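Local atomic coordinates of alkylhydroperoxidase AhpD core: uncharacterized peroxidase-related protein (Ralstonia eutropha, PDB entry 2PRR), a protein that is of unknown function but, as a member of the AhpD-like carboxymuconolactone decarboxylase family, probably reduces peroxides through a pair of cysteines. Residues A35-N40 against R182-F187; P8-P13 against F42-H47; H94-R99 against F188-V193; N85-C90 against M175-G180. All coordinates share one frame; numbering follows the deposited sequence.

Contact 1 of 4, residues A35-N40 against R182-F187; sequences AGFVPN and RPNDEF
The side-chain nitrogen of N184 reaches two oxygens of the facing loop. ND2 of N184 donates to the carbonyl O of V38 at 3.1 Å, from above the plane of that carbonyl, and weakly to OD1 of N40 at 3.0 Å. OD1 of N184 is engaged as well: N40 N donates to N184 OD1 over 2.9 Å, in the plane of the side-chain carbonyl and on a lone pair. N40 then returns a bond of its own, the straightest of the set, with ND2 of N40 giving its proton to R182 O at 2.7 Å (167° at the hydrogen). Thus the two asparagines tie the loop that leads into helix 40-45 to the loop that leads into helix 185-189. Beside this polar patch lies F37. CB of E186 sits over one ring face, 4.0 Å from the ring centroid, and the bend of E186 at chi2 (79°) lays its carboxylate almost parallel to the ring. The F37 edge points at the face of F187 in a T-shaped pair, centroids 5.2 Å apart and planes at 73°, while P39 CB packs at the edge of F187. F187 also packs on A93 and A96 of helix 88-102. The guanidinium of R182 turns outward, to a salt bridge with D119 of a second subunit. Chemically, the N184 amide is engaged at both ends, chiefly by V38 O and N40 N, which fixes its flip, while N40 ND2 serves R182 O and the aromatic pair packs alongside.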
# COMPACT_ATOMS: atom_id res chain seq x y z
N ALA D 35 -35.53 -20.37 -8.05
CA ALA D 35 -34.11 -20.76 -8.27
C ALA D 35 -33.84 -22.25 -8.09
O ALA D 35 -32.86 -22.76 -8.63
CB ALA D 35 -33.19 -19.98 -7.36
N GLY D 36 -34.68 -22.93 -7.30
CA GLY D 36 -34.51 -24.35 -7.01
C GLY D 36 -33.70 -24.55 -5.74
O GLY D 36 -33.49 -25.69 -5.28
N PHE D 37 -33.25 -23.46 -5.15
CA PHE D 37 -32.45 -23.53 -3.95
C PHE D 37 -32.46 -22.15 -3.35
O PHE D 37 -32.75 -21.17 -4.03
CB PHE D 37 -31.00 -23.98 -4.26
CG PHE D 37 -30.17 -22.95 -4.99
CD1 PHE D 37 -30.33 -22.74 -6.35
CD2 PHE D 37 -29.23 -22.19 -4.31
CE1 PHE D 37 -29.57 -21.79 -7.02
CE2 PHE D 37 -28.47 -21.25 -4.98
CZ PHE D 37 -28.64 -21.05 -6.34
N VAL D 38 -32.14 -22.08 -2.07
CA VAL D 38 -32.11 -20.80 -1.40
C VAL D 38 -30.67 -20.35 -1.27
O VAL D 38 -29.89 -20.98 -0.56
CB VAL D 38 -32.74 -20.86 0.01
CG1 VAL D 38 -32.62 -19.46 0.69
CG2 VAL D 38 -34.21 -21.31 -0.07
N PRO D 39 -30.31 -19.28 -2.00
CA PRO D 39 -28.98 -18.71 -1.83
C PRO D 39 -28.72 -18.50 -0.36
O PRO D 39 -29.60 -18.08 0.38
CB PRO D 39 -29.09 -17.38 -2.56
CG PRO D 39 -30.08 -17.66 -3.64
CD PRO D 39 -31.08 -18.58 -3.04
N ASN D 40 -27.51 -18.78 0.07
CA ASN D 40 -27.19 -18.74 1.49
C ASN D 40 -27.25 -17.37 2.15
O ASN D 40 -27.37 -17.29 3.37
CB ASN D 40 -25.87 -19.48 1.76
CG ASN D 40 -25.98 -20.98 1.48
OD1 ASN D 40 -27.09 -21.57 1.54
ND2 ASN D 40 -24.85 -21.61 1.15
N ARG D 182 -21.01 -18.73 2.93
CA ARG D 182 -20.57 -19.71 1.94
C ARG D 182 -21.44 -19.75 0.69
O ARG D 182 -22.67 -19.98 0.77
CB ARG D 182 -20.54 -21.11 2.57
CG ARG D 182 -19.88 -22.16 1.68
CD ARG D 182 -20.13 -23.61 2.13
NE ARG D 182 -19.65 -24.54 1.10
CZ ARG D 182 -18.39 -24.98 1.00
NH1 ARG D 182 -17.45 -24.65 1.87
NH2 ARG D 182 -18.07 -25.79 0.01
N PRO D 183 -20.80 -19.57 -0.48
CA PRO D 183 -21.55 -19.64 -1.73
C PRO D 183 -22.07 -21.05 -2.00
O PRO D 183 -21.38 -22.05 -1.75
CB PRO D 183 -20.54 -19.20 -2.79
CG PRO D 183 -19.16 -19.25 -2.12
CD PRO D 183 -19.36 -19.28 -0.68
N ASN D 184 -23.30 -21.12 -2.50
CA ASN D 184 -23.93 -22.38 -2.81
C ASN D 184 -23.22 -23.06 -3.97
O ASN D 184 -22.62 -22.40 -4.82
CB ASN D 184 -25.41 -22.18 -3.18
CG ASN D 184 -26.16 -21.38 -2.16
OD1 ASN D 184 -25.96 -20.16 -2.02
ND2 ASN D 184 -27.08 -22.03 -1.47
N ASP D 185 -23.29 -24.39 -4.00
CA ASP D 185 -22.63 -25.20 -5.02
C ASP D 185 -23.13 -24.88 -6.41
O ASP D 185 -22.38 -24.93 -7.37
CB ASP D 185 -22.87 -26.70 -4.75
CG ASP D 185 -22.09 -27.25 -3.56
OD1 ASP D 185 -21.35 -26.49 -2.88
OD2 ASP D 185 -22.22 -28.46 -3.31
N GLU D 186 -24.41 -24.56 -6.51
CA GLU D 186 -25.05 -24.31 -7.78
C GLU D 186 -24.48 -23.10 -8.50
O GLU D 186 -24.45 -23.08 -9.73
CB GLU D 186 -26.55 -24.10 -7.61
CG GLU D 186 -27.33 -25.30 -7.08
CD GLU D 186 -27.22 -25.49 -5.58
OE1 GLU D 186 -26.35 -24.86 -4.93
OE2 GLU D 186 -28.01 -26.28 -5.05
N PHE D 187 -24.05 -22.08 -7.76
CA PHE D 187 -23.50 -20.88 -8.39
C PHE D 187 -22.22 -21.13 -9.19
O PHE D 187 -22.04 -20.51 -10.24
CB PHE D 187 -23.20 -19.79 -7.36
CG PHE D 187 -24.43 -19.17 -6.74
CD1 PHE D 187 -25.43 -18.64 -7.54
CD2 PHE D 187 -24.53 -19.05 -5.36
CE1 PHE D 187 -26.54 -18.05 -6.98
CE2 PHE D 187 -25.64 -18.46 -4.79
CZ PHE D 187 -26.66 -17.96 -5.61

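Contact 2 of 4, residues P8-P13 against F42-H47; sequences PISRYP and FLTLAH
L43 meets the 8-13 loop first, its CB 4.4 Å from CD1 of I9. This is loop-on-helix packing: the segment before helix 22-35, shaped by an ST turn at S10, runs past the short helix 40-45. In that turn S10 OG accepts from Y12 N at 2.9 Å. The next residue, T44, packs its methyl into the loop. This methyl, CG2, lies 3.8 Å from I9 CG1 and 3.7 Å from S10 CB, and also comes near the carbonyl of I9. With CG2 anti to its carbonyl carbon, T44 shows that methyl to the loop, while OG1 turns back to bond N40 O. The backbone O of T44 faces a water that also lies within bonding distance of S10 OG and P13 O, so a single solvent molecule bridges loop and helix. Three residues on, H47 extends its imidazole toward Y12 and P13, CG anti to N (chi1 174°). CB of Y12 stands over one face of the imidazole; the two rings are inclined at 44°, centroids 5.8 Å apart. Both polar tips go to a third subunit: H47 NE2 to E157 and Y12 OH to the backbone O of D156. This corner of the fold therefore belongs to a subunit interface. On the proline side, the imidazole carbon CE1 of H47 rests 3.7 Å from CD of P13.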
# COMPACT_ATOMS: atom_id res chain seq x y z
N PRO D 8 -20.36 -25.91 6.74
CA PRO D 8 -21.12 -24.83 7.37
C PRO D 8 -21.25 -23.63 6.43
O PRO D 8 -20.35 -23.40 5.61
CB PRO D 8 -20.30 -24.49 8.62
CG PRO D 8 -18.98 -25.10 8.42
CD PRO D 8 -19.10 -26.21 7.44
N ILE D 9 -22.38 -22.91 6.49
CA ILE D 9 -22.59 -21.74 5.62
C ILE D 9 -22.34 -20.40 6.32
O ILE D 9 -22.29 -19.36 5.68
CB ILE D 9 -23.97 -21.76 4.96
CG1 ILE D 9 -25.11 -21.64 5.98
CG2 ILE D 9 -24.16 -23.04 4.19
CD1 ILE D 9 -26.52 -21.63 5.36
N SER D 10 -22.15 -20.44 7.64
CA SER D 10 -21.92 -19.24 8.44
C SER D 10 -21.19 -19.67 9.69
O SER D 10 -21.27 -20.83 10.05
CB SER D 10 -23.27 -18.65 8.83
OG SER D 10 -23.14 -17.55 9.70
N ARG D 11 -20.46 -18.77 10.35
CA ARG D 11 -19.88 -19.09 11.66
C ARG D 11 -20.96 -18.85 12.73
O ARG D 11 -20.77 -19.20 13.88
CB ARG D 11 -18.64 -18.28 12.00
CG ARG D 11 -18.92 -16.87 12.26
CD ARG D 11 -17.75 -16.10 12.78
NE ARG D 11 -17.12 -16.64 13.99
CZ ARG D 11 -17.67 -16.66 15.20
NH1 ARG D 11 -18.92 -16.23 15.44
NH2 ARG D 11 -16.97 -17.17 16.21
N TYR D 12 -22.07 -18.22 12.33
CA TYR D 12 -23.22 -17.89 13.19
C TYR D 12 -24.35 -18.85 12.98
O TYR D 12 -24.41 -19.48 11.93
CB TYR D 12 -23.74 -16.46 12.89
CG TYR D 12 -22.84 -15.41 13.46
CD1 TYR D 12 -21.73 -14.97 12.77
CD2 TYR D 12 -23.07 -14.91 14.73
CE1 TYR D 12 -20.87 -14.03 13.31
CE2 TYR D 12 -22.21 -13.96 15.28
CZ TYR D 12 -21.13 -13.52 14.56
OH TYR D 12 -20.27 -12.58 15.12
N PRO D 13 -25.28 -18.94 13.96
CA PRO D 13 -26.43 -19.81 13.81
C PRO D 13 -27.30 -19.50 12.59
O PRO D 13 -27.43 -18.36 12.20
CB PRO D 13 -27.23 -19.57 15.10
CG PRO D 13 -26.24 -19.02 16.09
CD PRO D 13 -25.28 -18.24 15.26
N PHE D 42 -29.71 -15.34 2.18
CA PHE D 42 -31.01 -15.21 2.83
C PHE D 42 -31.07 -15.94 4.17
O PHE D 42 -31.57 -15.42 5.15
CB PHE D 42 -32.15 -15.78 1.95
CG PHE D 42 -32.38 -15.02 0.67
CD1 PHE D 42 -33.21 -13.92 0.64
CD2 PHE D 42 -31.79 -15.44 -0.52
CE1 PHE D 42 -33.42 -13.22 -0.57
CE2 PHE D 42 -31.99 -14.75 -1.72
CZ PHE D 42 -32.81 -13.64 -1.73
N LEU D 43 -30.54 -17.16 4.21
CA LEU D 43 -30.59 -17.97 5.39
C LEU D 43 -29.64 -17.49 6.46
O LEU D 43 -29.97 -17.55 7.64
CB LEU D 43 -30.27 -19.41 5.02
CG LEU D 43 -31.28 -20.04 4.05
CD1 LEU D 43 -30.66 -21.25 3.37
CD2 LEU D 43 -32.59 -20.38 4.78
N THR D 44 -28.47 -17.01 6.06
CA THR D 44 -27.48 -16.55 7.04
C THR D 44 -27.87 -15.22 7.67
O THR D 44 -27.72 -15.04 8.89
CB THR D 44 -26.05 -16.46 6.42
OG1 THR D 44 -26.06 -15.61 5.26
CG2 THR D 44 -25.56 -17.84 6.03
N LEU D 45 -28.37 -14.30 6.85
CA LEU D 45 -28.83 -12.99 7.37
C LEU D 45 -30.14 -13.10 8.15
O LEU D 45 -30.43 -12.23 8.96
CB LEU D 45 -28.93 -11.94 6.26
CG LEU D 45 -27.62 -11.51 5.59
CD1 LEU D 45 -27.95 -10.48 4.54
CD2 LEU D 45 -26.50 -10.94 6.55
N ALA D 46 -30.91 -14.17 7.93
CA ALA D 46 -32.16 -14.41 8.67
C ALA D 46 -31.94 -14.57 10.20
O ALA D 46 -32.90 -14.59 10.96
CB ALA D 46 -32.91 -15.61 8.10
N HIS D 47 -30.67 -14.72 10.62
CA HIS D 47 -30.25 -14.71 12.03
C HIS D 47 -30.57 -13.36 12.69
O HIS D 47 -30.81 -13.29 13.89
CB HIS D 47 -28.73 -15.01 12.12
CG HIS D 47 -28.15 -14.90 13.50
ND1 HIS D 47 -28.42 -15.81 14.50
CD2 HIS D 47 -27.28 -14.00 14.03
CE1 HIS D 47 -27.76 -15.46 15.60
NE2 HIS D 47 -27.06 -14.37 15.33
O HOH W 1 -25.82 -16.96 10.19

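Contact 3 of 4, residues H94-R99 against F188-V193; sequences HGAILR and FLMGRV
The side chain of R99 rises from helix 88-102 with its CB 3.6 Å from the carbonyl O of G191, close enough that the glycine's bare backbone is what lets the two segments approach. CD stays beside the same oxygen, at 3.7 Å. A bend at chi3 (-63°) then brings the guanidinium edge to the turn, and NE and NH2 both close on one acceptor: R99 NE donates to M190 O at 3.1 Å, R99 NH2 at 3.0 Å. This side-on grip keeps M190 O in the guanidinium plane. At CZ the group meets a flat neighbour, since the guanidinium of R192 lies against one face with centres 3.7 Å apart and planes at 24°; the opposite face looks back on G95 O and A96 N of its own helix. At the tip, NH1 comes over the R192 guanidinium. That stacked partner is itself pinned by R192 NE, which donates to F188 O at 2.7 Å. A smaller apolar touch sets A96 CB against the selenium of M190, 4.1 Å away. The acceptor residue belongs to a type II beta turn from L189 to R192, where G191 holds positive phi. D109 of helix 107-114 forms a salt bridge with R192 and a long, weak ion pair with R99, which would offset the two stacked positive charges. Chemically, one arginine thus grips a carbonyl of the C-terminal turn with two N-H groups and is clamped flat between a second arginine and its own helix.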
# COMPACT_ATOMS: atom_id res chain seq x y z
N HIS D 94 -22.54 -13.67 -7.64
CA HIS D 94 -22.80 -12.70 -8.69
C HIS D 94 -22.08 -12.93 -10.00
O HIS D 94 -22.37 -12.27 -10.98
CB HIS D 94 -22.64 -11.27 -8.14
CG HIS D 94 -23.63 -11.00 -7.06
ND1 HIS D 94 -24.96 -10.78 -7.34
CD2 HIS D 94 -23.52 -11.08 -5.72
CE1 HIS D 94 -25.62 -10.68 -6.20
NE2 HIS D 94 -24.77 -10.85 -5.21
N GLY D 95 -21.11 -13.83 -10.02
CA GLY D 95 -20.48 -14.20 -11.27
C GLY D 95 -21.48 -15.06 -12.03
O GLY D 95 -21.64 -14.93 -13.22
N ALA D 96 -22.14 -15.94 -11.30
CA ALA D 96 -23.14 -16.84 -11.88
C ALA D 96 -24.25 -16.04 -12.53
O ALA D 96 -24.60 -16.27 -13.66
CB ALA D 96 -23.71 -17.75 -10.81
N ILE D 97 -24.73 -15.05 -11.81
CA ILE D 97 -25.82 -14.19 -12.25
C ILE D 97 -25.38 -13.31 -13.42
O ILE D 97 -26.14 -13.09 -14.33
CB ILE D 97 -26.33 -13.35 -11.09
CG1 ILE D 97 -26.80 -14.26 -9.93
CG2 ILE D 97 -27.49 -12.46 -11.54
CD1 ILE D 97 -26.88 -13.57 -8.59
N LEU D 98 -24.14 -12.81 -13.37
CA LEU D 98 -23.56 -12.04 -14.47
C LEU D 98 -23.49 -12.86 -15.76
O LEU D 98 -23.82 -12.36 -16.84
CB LEU D 98 -22.16 -11.55 -14.08
CG LEU D 98 -21.29 -10.94 -15.17
CD1 LEU D 98 -21.98 -9.87 -15.92
CD2 LEU D 98 -19.99 -10.44 -14.52
N ARG D 99 -23.04 -14.11 -15.65
CA ARG D 99 -22.95 -15.01 -16.81
C ARG D 99 -24.31 -15.29 -17.41
O ARG D 99 -24.46 -15.31 -18.61
CB ARG D 99 -22.28 -16.34 -16.43
CG ARG D 99 -20.76 -16.23 -16.19
CD ARG D 99 -20.16 -17.59 -16.05
NE ARG D 99 -20.66 -18.33 -14.89
CZ ARG D 99 -20.10 -18.30 -13.70
NH1 ARG D 99 -19.01 -17.57 -13.47
NH2 ARG D 99 -20.61 -19.01 -12.71
N PHE D 188 -21.35 -22.01 -8.69
CA PHE D 188 -20.03 -22.29 -9.30
C PHE D 188 -20.14 -22.77 -10.75
O PHE D 188 -19.33 -22.40 -11.59
CB PHE D 188 -19.24 -23.33 -8.48
CG PHE D 188 -18.67 -22.82 -7.15
CD1 PHE D 188 -19.44 -22.74 -6.03
CD2 PHE D 188 -17.32 -22.53 -7.03
CE1 PHE D 188 -18.91 -22.33 -4.80
CE2 PHE D 188 -16.76 -22.11 -5.80
CZ PHE D 188 -17.54 -22.00 -4.69
N LEU D 189 -21.16 -23.56 -11.06
CA LEU D 189 -21.36 -24.12 -12.39
C LEU D 189 -22.40 -23.39 -13.28
O LEU D 189 -22.38 -23.51 -14.50
CB LEU D 189 -21.74 -25.60 -12.22
CG LEU D 189 -21.90 -26.51 -13.44
CD1 LEU D 189 -20.75 -26.39 -14.45
CD2 LEU D 189 -22.02 -27.94 -12.92
N MSE D 190 -23.30 -22.65 -12.64
CA MSE D 190 -24.38 -21.93 -13.31
C MSE D 190 -23.92 -20.85 -14.29
O MSE D 190 -23.12 -19.98 -13.94
CB MSE D 190 -25.23 -21.29 -12.23
CG MSE D 190 -26.39 -20.45 -12.66
SE MSE D 190 -27.22 -19.77 -11.06
CE MSE D 190 -27.72 -21.42 -10.20
N GLY D 191 -24.45 -20.89 -15.52
CA GLY D 191 -24.08 -19.93 -16.57
C GLY D 191 -22.80 -20.21 -17.38
O GLY D 191 -22.45 -19.44 -18.28
N ARG D 192 -22.11 -21.30 -17.07
CA ARG D 192 -20.88 -21.65 -17.76
C ARG D 192 -21.13 -22.42 -19.07
O ARG D 192 -20.25 -22.48 -19.94
CB ARG D 192 -19.96 -22.44 -16.83
CG ARG D 192 -19.62 -21.69 -15.57
CD ARG D 192 -18.47 -22.37 -14.84
NE ARG D 192 -17.92 -21.54 -13.76
CZ ARG D 192 -17.14 -20.48 -13.93
NH1 ARG D 192 -16.80 -20.08 -15.15
NH2 ARG D 192 -16.69 -19.81 -12.87
N VAL D 193 -22.32 -22.99 -19.22
CA VAL D 193 -22.68 -23.73 -20.42
C VAL D 193 -23.81 -22.94 -21.08
O VAL D 193 -24.91 -22.90 -20.53
CB VAL D 193 -23.17 -25.13 -20.05
CG1 VAL D 193 -23.57 -25.90 -21.32
CG2 VAL D 193 -22.08 -25.86 -19.23

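Contact 4 of 4, residues N85-C90 against M175-G180; sequences NQCLYC and MANTIG
C87 lays its sulfur against the methyl of A176, SG to CB 3.5 Å, where the start of helix 88-102 meets the last turns of helix 156-179. C87 and C90 form a CXXC pair; with H94 four residues on, they match the redox motif of AhpD, so C87 and C90 are consistent with the active-site cysteines of that family. The sulfurs SG of C87 and SG of C90 are 3.4 Å apart, too long for a disulfide. C87 stands at the N-cap: CB carries SG anti to the backbone N (chi1 179°), from where SG accepts the backbone N-H of C90 at 3.4 Å, a capping bond that is nearly straight (161°). Just before it, Q86 follows the preceding helix with positive phi, in a Schellman motif, and its side chain leads off to V113 O of the second subunit. Across from C87, N177 reaches the turn that leads into helix 88-102. Its ND2 makes a weak, long bond to N85 O at 3.5 Å and also bonds S138 of the third subunit. The other end of that amide lies over the C87 backbone, with OD1 of N177 3.6 Å from CA of C87. Y89 adds a light touch, CB facing A176 CB, while its ring goes to P39 and M181. A water joins the helix start to the asparagine, donating to OD1 of N177 at 2.8 Å and accepting from N of L88 at 3.2 Å.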
# COMPACT_ATOMS: atom_id res chain seq x y z
N ASN D 85 -12.40 -6.73 -2.79
CA ASN D 85 -12.59 -7.01 -1.37
C ASN D 85 -12.36 -8.48 -1.04
O ASN D 85 -12.46 -8.88 0.14
CB ASN D 85 -14.05 -6.67 -0.97
CG ASN D 85 -14.29 -5.19 -0.90
OD1 ASN D 85 -13.36 -4.41 -0.68
ND2 ASN D 85 -15.54 -4.78 -1.05
N GLN D 86 -12.07 -9.29 -2.07
CA GLN D 86 -11.87 -10.70 -1.91
C GLN D 86 -13.01 -11.35 -1.17
O GLN D 86 -12.79 -12.10 -0.23
CB GLN D 86 -10.55 -11.00 -1.20
CG GLN D 86 -9.40 -10.39 -1.94
CD GLN D 86 -8.10 -10.87 -1.43
OE1 GLN D 86 -7.36 -10.10 -0.86
NE2 GLN D 86 -7.83 -12.18 -1.59
N CYS D 87 -14.22 -11.04 -1.62
CA CYS D 87 -15.40 -11.64 -1.05
C CYS D 87 -15.75 -12.88 -1.86
O CYS D 87 -16.25 -12.79 -3.00
CB CYS D 87 -16.58 -10.69 -1.05
SG CYS D 87 -18.10 -11.44 -0.36
N LEU D 88 -15.53 -14.03 -1.24
CA LEU D 88 -15.79 -15.29 -1.86
C LEU D 88 -17.29 -15.49 -2.19
O LEU D 88 -17.60 -15.84 -3.33
CB LEU D 88 -15.22 -16.38 -0.97
CG LEU D 88 -15.45 -17.86 -1.29
CD1 LEU D 88 -15.16 -18.24 -2.75
CD2 LEU D 88 -14.58 -18.66 -0.32
N TYR D 89 -18.20 -15.28 -1.24
CA TYR D 89 -19.66 -15.47 -1.54
C TYR D 89 -20.10 -14.63 -2.73
O TYR D 89 -20.65 -15.14 -3.69
CB TYR D 89 -20.61 -15.19 -0.33
CG TYR D 89 -22.12 -15.34 -0.71
CD1 TYR D 89 -22.84 -14.30 -1.29
CD2 TYR D 89 -22.79 -16.53 -0.51
CE1 TYR D 89 -24.21 -14.45 -1.69
CE2 TYR D 89 -24.19 -16.69 -0.89
CZ TYR D 89 -24.85 -15.63 -1.47
OH TYR D 89 -26.20 -15.76 -1.83
N CYS D 90 -19.82 -13.33 -2.67
CA CYS D 90 -20.29 -12.40 -3.68
C CYS D 90 -19.72 -12.56 -5.07
O CYS D 90 -20.43 -12.44 -6.07
CB CYS D 90 -20.07 -10.96 -3.20
SG CYS D 90 -21.10 -10.58 -1.78
N MSE D 175 -20.13 -8.12 5.46
CA MSE D 175 -20.92 -9.04 6.26
C MSE D 175 -20.57 -10.48 5.89
O MSE D 175 -20.36 -11.33 6.77
CB MSE D 175 -22.42 -8.80 6.02
CG MSE D 175 -22.95 -7.53 6.64
SE MSE D 175 -22.76 -7.47 8.54
CE MSE D 175 -23.52 -9.06 9.05
N ALA D 176 -20.52 -10.72 4.58
CA ALA D 176 -20.20 -12.01 3.99
C ALA D 176 -18.92 -12.57 4.49
O ALA D 176 -18.86 -13.77 4.84
CB ALA D 176 -20.11 -11.87 2.47
N ASN D 177 -17.90 -11.71 4.49
CA ASN D 177 -16.59 -12.09 4.92
C ASN D 177 -16.53 -12.25 6.40
O ASN D 177 -15.85 -13.12 6.87
CB ASN D 177 -15.55 -11.04 4.48
CG ASN D 177 -15.17 -11.15 3.02
OD1 ASN D 177 -15.18 -12.22 2.46
ND2 ASN D 177 -14.75 -10.06 2.44
N THR D 178 -17.22 -11.41 7.16
CA THR D 178 -17.14 -11.51 8.62
C THR D 178 -17.77 -12.81 9.15
O THR D 178 -17.21 -13.43 10.06
CB THR D 178 -17.78 -10.30 9.32
OG1 THR D 178 -17.09 -9.10 8.94
CG2 THR D 178 -17.68 -10.46 10.81
N ILE D 179 -18.91 -13.21 8.60
CA ILE D 179 -19.62 -14.39 9.08
C ILE D 179 -19.21 -15.72 8.40
O ILE D 179 -19.66 -16.80 8.82
CB ILE D 179 -21.19 -14.19 9.00
CG1 ILE D 179 -21.73 -14.25 7.58
CG2 ILE D 179 -21.64 -12.86 9.63
CD1 ILE D 179 -23.27 -14.38 7.56
N GLY D 180 -18.38 -15.65 7.36
CA GLY D 180 -17.95 -16.82 6.63
C GLY D 180 -19.05 -17.30 5.73
O GLY D 180 -19.27 -18.52 5.58
O HOH W 2 -13.84 -14.52 1.48

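How the contacts relate
Contacts 1 to 3 bring the N- and C-terminal segments against the core that holds the probable redox cysteines of contact 4. Y89, between the cysteines, reaches contact 1, its OH 3.4 Å from P39 CB. Contact 3, centred about 18 Å from contact 4, carries H94 on the same helix; H94 NE2 is 5.0 Å from C90 SG and hydrogen-bonds a di(hydroxyethyl)ether, probably from the crystallisation liquor, that may mark a pocket. Contact 2 joins contact 4 through a probable bond from R11 N to I179 O (2.6 Å), and joins contact 1 through one from R182 N to I9 O (3.1 Å). Contacts 1 and 3 share helix 185-189; contacts 2 and 3 do not touch.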